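Local structure of tumor necrosis factor receptor superfamily member 11B (Homo sapiens, 3URF) at residues B[99-104]-B[119-124]; B[140-145]-B[159-164]. The protein acts as a secreted decoy receptor that captures the cytokine RANKL and so neutralises its drive to osteoclast formation, restraining bone resorption. One frame throughout, in Å; residues are numbered along the deposited sequence.

Interaction 1: residues B[99-104]-B[119-124]; sequences KHRSCP and TVCKRC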
# COMPACT_ATOMS: atom_id res chain seq x y z
N LYS B 99 25.11 11.93 1.00
CA LYS B 99 26.30 12.74 1.09
C LYS B 99 25.91 14.05 1.73
O LYS B 99 24.88 14.62 1.39
CB LYS B 99 26.90 12.99 -0.29
CG LYS B 99 27.85 11.90 -0.77
CD LYS B 99 27.93 11.86 -2.30
CE LYS B 99 28.77 10.68 -2.79
NZ LYS B 99 28.53 10.36 -4.23
N HIS B 100 26.73 14.49 2.68
CA HIS B 100 26.64 15.81 3.27
C HIS B 100 26.56 16.87 2.18
O HIS B 100 27.22 16.77 1.13
CB HIS B 100 27.87 16.09 4.13
CG HIS B 100 27.92 15.31 5.40
ND1 HIS B 100 26.85 15.23 6.27
CD2 HIS B 100 28.91 14.58 5.96
CE1 HIS B 100 27.18 14.48 7.30
NE2 HIS B 100 28.43 14.07 7.14
N ARG B 101 25.76 17.89 2.44
CA ARG B 101 25.70 19.09 1.61
C ARG B 101 27.08 19.70 1.39
O ARG B 101 27.89 19.79 2.32
CB ARG B 101 24.78 20.13 2.27
CG ARG B 101 24.63 21.42 1.49
CD ARG B 101 23.61 22.34 2.15
NE ARG B 101 23.27 21.89 3.50
CZ ARG B 101 22.09 21.38 3.84
NH1 ARG B 101 21.11 21.26 2.94
NH2 ARG B 101 21.87 21.01 5.10
N SER B 102 27.36 20.11 0.17
CA SER B 102 28.56 20.88 -0.10
C SER B 102 28.26 22.36 0.12
O SER B 102 27.27 22.87 -0.39
CB SER B 102 29.05 20.65 -1.53
OG SER B 102 30.25 19.91 -1.54
N CYS B 103 29.09 23.03 0.90
CA CYS B 103 28.91 24.46 1.10
C CYS B 103 29.52 25.20 -0.09
O CYS B 103 30.73 25.10 -0.34
CB CYS B 103 29.54 24.91 2.41
SG CYS B 103 28.51 26.02 3.36
N PRO B 104 28.69 25.94 -0.83
CA PRO B 104 29.05 26.57 -2.10
C PRO B 104 30.33 27.40 -1.99
O PRO B 104 30.70 27.84 -0.89
CB PRO B 104 27.86 27.49 -2.39
CG PRO B 104 26.72 26.87 -1.67
CD PRO B 104 27.30 26.25 -0.43
N THR B 119 25.43 18.61 6.93
CA THR B 119 26.23 19.77 7.27
C THR B 119 25.35 20.98 6.98
O THR B 119 24.69 21.05 5.94
CB THR B 119 27.59 19.83 6.51
OG1 THR B 119 27.39 20.23 5.16
CG2 THR B 119 28.26 18.48 6.53
N VAL B 120 25.30 21.90 7.94
CA VAL B 120 24.53 23.12 7.80
C VAL B 120 25.42 24.24 7.28
O VAL B 120 26.44 24.57 7.90
CB VAL B 120 23.95 23.56 9.17
CG1 VAL B 120 23.04 24.79 9.00
CG2 VAL B 120 23.21 22.40 9.83
N CYS B 121 25.03 24.84 6.16
CA CYS B 121 25.80 25.95 5.61
C CYS B 121 25.16 27.29 5.97
O CYS B 121 24.02 27.34 6.42
CB CYS B 121 25.98 25.78 4.10
SG CYS B 121 27.20 24.49 3.69
N LYS B 122 25.92 28.37 5.80
CA LYS B 122 25.43 29.74 6.03
C LYS B 122 26.21 30.71 5.16
O LYS B 122 27.14 30.32 4.46
CB LYS B 122 25.58 30.14 7.50
CG LYS B 122 24.26 30.33 8.24
CD LYS B 122 24.07 31.78 8.70
CE LYS B 122 22.66 32.02 9.27
NZ LYS B 122 22.38 33.47 9.57
N ARG B 123 25.84 31.98 5.19
CA ARG B 123 26.57 32.97 4.42
C ARG B 123 27.72 33.56 5.22
O ARG B 123 27.60 33.77 6.43
CB ARG B 123 25.65 34.09 3.95
CG ARG B 123 24.83 33.70 2.76
CD ARG B 123 24.97 34.71 1.65
NE ARG B 123 24.10 34.37 0.53
CZ ARG B 123 23.80 35.20 -0.47
NH1 ARG B 123 24.31 36.44 -0.46
NH2 ARG B 123 23.00 34.81 -1.45
N CYS B 124 28.83 33.82 4.55
CA CYS B 124 29.98 34.45 5.19
C CYS B 124 29.70 35.92 5.50
O CYS B 124 29.63 36.75 4.58
CB CYS B 124 31.24 34.29 4.32
SG CYS B 124 31.95 32.62 4.31

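Interaction 2: residues B[140-145]-B[159-164]; sequences RKHTNC and THDNIC. With NAG (2-acetamido-2-deoxy-beta-D-glucopyranose), chain C.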
# COMPACT_ATOMS: atom_id res chain seq x y z
N ARG B 140 36.39 31.44 6.98
CA ARG B 140 37.62 32.02 7.54
C ARG B 140 37.56 33.54 7.40
O ARG B 140 37.02 34.07 6.42
CB ARG B 140 38.86 31.44 6.84
CG ARG B 140 39.21 30.01 7.28
CD ARG B 140 39.71 29.12 6.13
NE ARG B 140 39.77 27.71 6.51
CZ ARG B 140 39.89 26.70 5.64
NH1 ARG B 140 39.95 26.95 4.33
NH2 ARG B 140 39.94 25.45 6.07
N LYS B 141 38.09 34.26 8.38
CA LYS B 141 37.98 35.71 8.33
C LYS B 141 39.07 36.37 7.48
O LYS B 141 40.17 35.83 7.37
CB LYS B 141 37.92 36.31 9.74
CG LYS B 141 39.19 36.95 10.21
CD LYS B 141 38.95 37.68 11.52
CE LYS B 141 37.83 38.71 11.39
NZ LYS B 141 37.60 39.46 12.66
N HIS B 142 38.75 37.51 6.88
CA HIS B 142 39.71 38.20 6.03
C HIS B 142 41.02 38.30 6.78
O HIS B 142 41.05 38.75 7.92
CB HIS B 142 39.22 39.60 5.66
CG HIS B 142 38.04 39.62 4.75
ND1 HIS B 142 37.85 38.68 3.75
CD2 HIS B 142 36.97 40.45 4.67
CE1 HIS B 142 36.73 38.93 3.11
NE2 HIS B 142 36.17 40.00 3.65
N THR B 143 42.10 37.85 6.17
CA THR B 143 43.40 38.05 6.79
C THR B 143 43.69 39.55 6.90
O THR B 143 43.60 40.30 5.92
CB THR B 143 44.51 37.30 6.02
OG1 THR B 143 45.78 37.86 6.36
CG2 THR B 143 44.29 37.44 4.54
N ASN B 144 44.02 40.02 8.10
CA ASN B 144 44.31 41.44 8.28
C ASN B 144 45.73 41.80 7.85
O ASN B 144 46.64 41.89 8.68
CB ASN B 144 44.04 41.92 9.70
CG ASN B 144 44.26 43.42 9.86
OD1 ASN B 144 45.05 43.85 10.70
ND2 ASN B 144 43.58 44.21 9.04
N CYS B 145 45.91 42.00 6.55
CA CYS B 145 47.18 42.44 6.01
C CYS B 145 47.53 43.71 6.75
O CYS B 145 48.63 43.85 7.30
CB CYS B 145 47.04 42.75 4.53
SG CYS B 145 46.76 41.30 3.50
N THR B 159 33.56 35.94 -0.92
CA THR B 159 34.07 34.81 -1.69
C THR B 159 35.58 34.88 -1.79
O THR B 159 36.22 33.94 -2.26
CB THR B 159 33.48 34.82 -3.12
OG1 THR B 159 34.20 35.75 -3.94
CG2 THR B 159 32.02 35.21 -3.09
N HIS B 160 36.14 36.01 -1.36
CA HIS B 160 37.55 36.27 -1.58
C HIS B 160 38.21 37.00 -0.41
O HIS B 160 37.65 37.93 0.16
CB HIS B 160 37.74 37.07 -2.87
CG HIS B 160 39.00 36.74 -3.61
ND1 HIS B 160 40.24 37.13 -3.17
CD2 HIS B 160 39.20 36.05 -4.76
CE1 HIS B 160 41.16 36.71 -4.02
NE2 HIS B 160 40.55 36.05 -4.99
N ASP B 161 39.41 36.55 -0.06
CA ASP B 161 40.15 37.11 1.05
C ASP B 161 40.74 38.46 0.66
O ASP B 161 40.64 38.87 -0.50
CB ASP B 161 41.27 36.13 1.41
CG ASP B 161 42.02 36.51 2.66
OD1 ASP B 161 41.50 37.33 3.46
OD2 ASP B 161 43.13 35.97 2.85
N ASN B 162 41.33 39.16 1.61
CA ASN B 162 42.08 40.35 1.25
C ASN B 162 43.37 39.90 0.56
O ASN B 162 44.13 39.09 1.09
CB ASN B 162 42.41 41.22 2.48
CG ASN B 162 41.16 41.74 3.19
OD1 ASN B 162 40.07 41.81 2.61
ND2 ASN B 162 41.32 42.13 4.45
N ILE B 163 43.60 40.41 -0.65
CA ILE B 163 44.88 40.20 -1.33
C ILE B 163 45.81 41.32 -0.87
O ILE B 163 45.56 42.49 -1.15
CB ILE B 163 44.72 40.23 -2.86
CG1 ILE B 163 43.47 39.45 -3.28
CG2 ILE B 163 45.98 39.68 -3.54
CD1 ILE B 163 43.28 39.33 -4.77
N CYS B 164 46.88 40.96 -0.16
CA CYS B 164 47.66 41.96 0.55
C CYS B 164 49.17 41.89 0.32
O CYS B 164 49.91 41.33 1.13
CB CYS B 164 47.33 41.93 2.05
SG CYS B 164 45.76 42.76 2.50
C1 NAG C . 34.74 39.07 -5.16
C2 NAG C . 33.62 39.34 -6.18
C3 NAG C . 33.79 38.60 -7.52
C4 NAG C . 35.22 38.77 -8.05
C5 NAG C . 36.21 38.37 -6.95
C6 NAG C . 37.65 38.59 -7.42
C7 NAG C . 31.26 39.80 -5.81
C8 NAG C . 29.96 39.10 -6.06
N2 NAG C . 32.33 39.03 -5.59
O3 NAG C . 32.85 39.09 -8.45
O4 NAG C . 35.44 38.02 -9.24
O5 NAG C . 36.02 39.12 -5.77
O6 NAG C . 37.94 39.96 -7.27
O7 NAG C . 31.32 41.03 -5.81

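Interaction 1: residues B[99-104]-B[119-124]
Residues 100-104 and 119-122 run side by side in roughly the same direction, 25° apart, with His-100 opposite Thr-119 and Cys-103 opposite Cys-121, the latter pair of CA atoms 5.7 Å apart. At the near end the methyl of Thr-119 sits over one face of the His-100 ring, CG2 lying 3.4 Å from CG, and the two side chains cross at about a right angle. The hydroxyl branch of Thr-119 turns instead to Arg-101, the neighbour of His-100: OG1, placed between its own backbone N and carbonyl carbon (chi1 76°), makes a weak hydrogen bond of 2.9 Å to Arg-101 O. Arg-101 answers with a side-on grip, its NE and NH2 both donating to the single carbonyl oxygen Thr-119 O, which lies at the edge of the guanidinium and close to its plane. The NE of Arg-101 stands 2.9 Å from Thr-119 O, nearly along the C=O axis, whereas NH2 approaches from above the carbonyl plane. The arginine chain is bent at chi3 (13°), which brings NE round toward this oxygen. A little further on, Cys-103 SG and Cys-121 SG are joined at 2.0 Å. This is a disulfide of the third TNFR-type cysteine-rich repeat, a fold in which cystine bridges rather than a large hydrophobic core hold the chain together. Cys-121 also belongs to the weakly bonded strand 120-123, which pairs antiparallel with strand 107-111, so the bridge fixes one strand of that hairpin to the loop preceding the other. The backbone N of Arg-101 is hydrogen-bonded to Asn-118 OD1, just ahead of Thr-119. The sulfur of Cys-121 is finally met by the ring of Pro-104, whose CD comes within 4.5 Å.

Interaction 2: residues B[140-145]-B[159-164]
Asn-162 OD1 lies over one face of the His-142 ring, displaced toward the rim and 3.7 Å from His-142 CG, while ND2 of the same amide lies nearer CB. Ring and amide planes are 32° apart, and the two side chains cross at about a right angle. His-160 O approaches the same imidazole obliquely, 3.2 Å from CE1. The ring of His-160 is engaged within its own segment: ND1 donates to Asp-161 O at 3.2 Å, with the oxygen in the ring plane, while C6 of the N-acetylglucosamine on Asn-157 lies obliquely near CD2. Asn-162 also reaches back across the contact, its ND2 donating to Thr-143 O at 3.3 Å from above the carbonyl plane. That oxygen accepts a second hydrogen bond, from Cys-145 N at 2.9 Å, on the opposite face of the carbonyl; it closes an inverse gamma turn centred on Asn-144. Asp-161 binds the other end of Thr-143. With CG anti to the backbone N (chi1 -173°), its OD1 takes the Thr-143 amide on the syn lone pair at 2.8 Å. The same OD1 takes a weak bond from Asn-162 N, so this oxygen accepts from one amide on each segment. An alanine in place of Asp-161 would probably leave the Thr-143 amide without this acceptor and let the 142-144 bend shift against the 160-162 segment. The two backbones run 23° apart toward the disulfide joining Cys-145 SG to Cys-164 SG at 2.0 Å, though the detailed geometry modelled at this bridge is doubtful. Outside the two segments, Phe-129 of strand 128-129 touches Asp-161. A disulfide-closed loop of irregular backbone is typical of a TNFR-type cysteine-rich repeat, here the fourth, with an N-linked glycan beside it.

In the fold
From the N terminus, the chain passes through the first two cysteine-rich repeats before strand 96-99 leads into interaction 1. There the return of 119-124 closes a loop that holds strand 107-111. Cys-124 then opens the fourth repeat and is joined by a disulfide to Cys-139, just ahead of strand 140-141, where interaction 2 begins; its loop closes at 159-164. The two contacts therefore follow in series, neither nesting nor crossing, with centres about 20 Å apart and nearest atoms about 5 Å apart. The loop between them also reaches back, since a backbone hydrogen bond joins Ser-134 to Cys-103, tying the fourth repeat against the third along the elongated receptor.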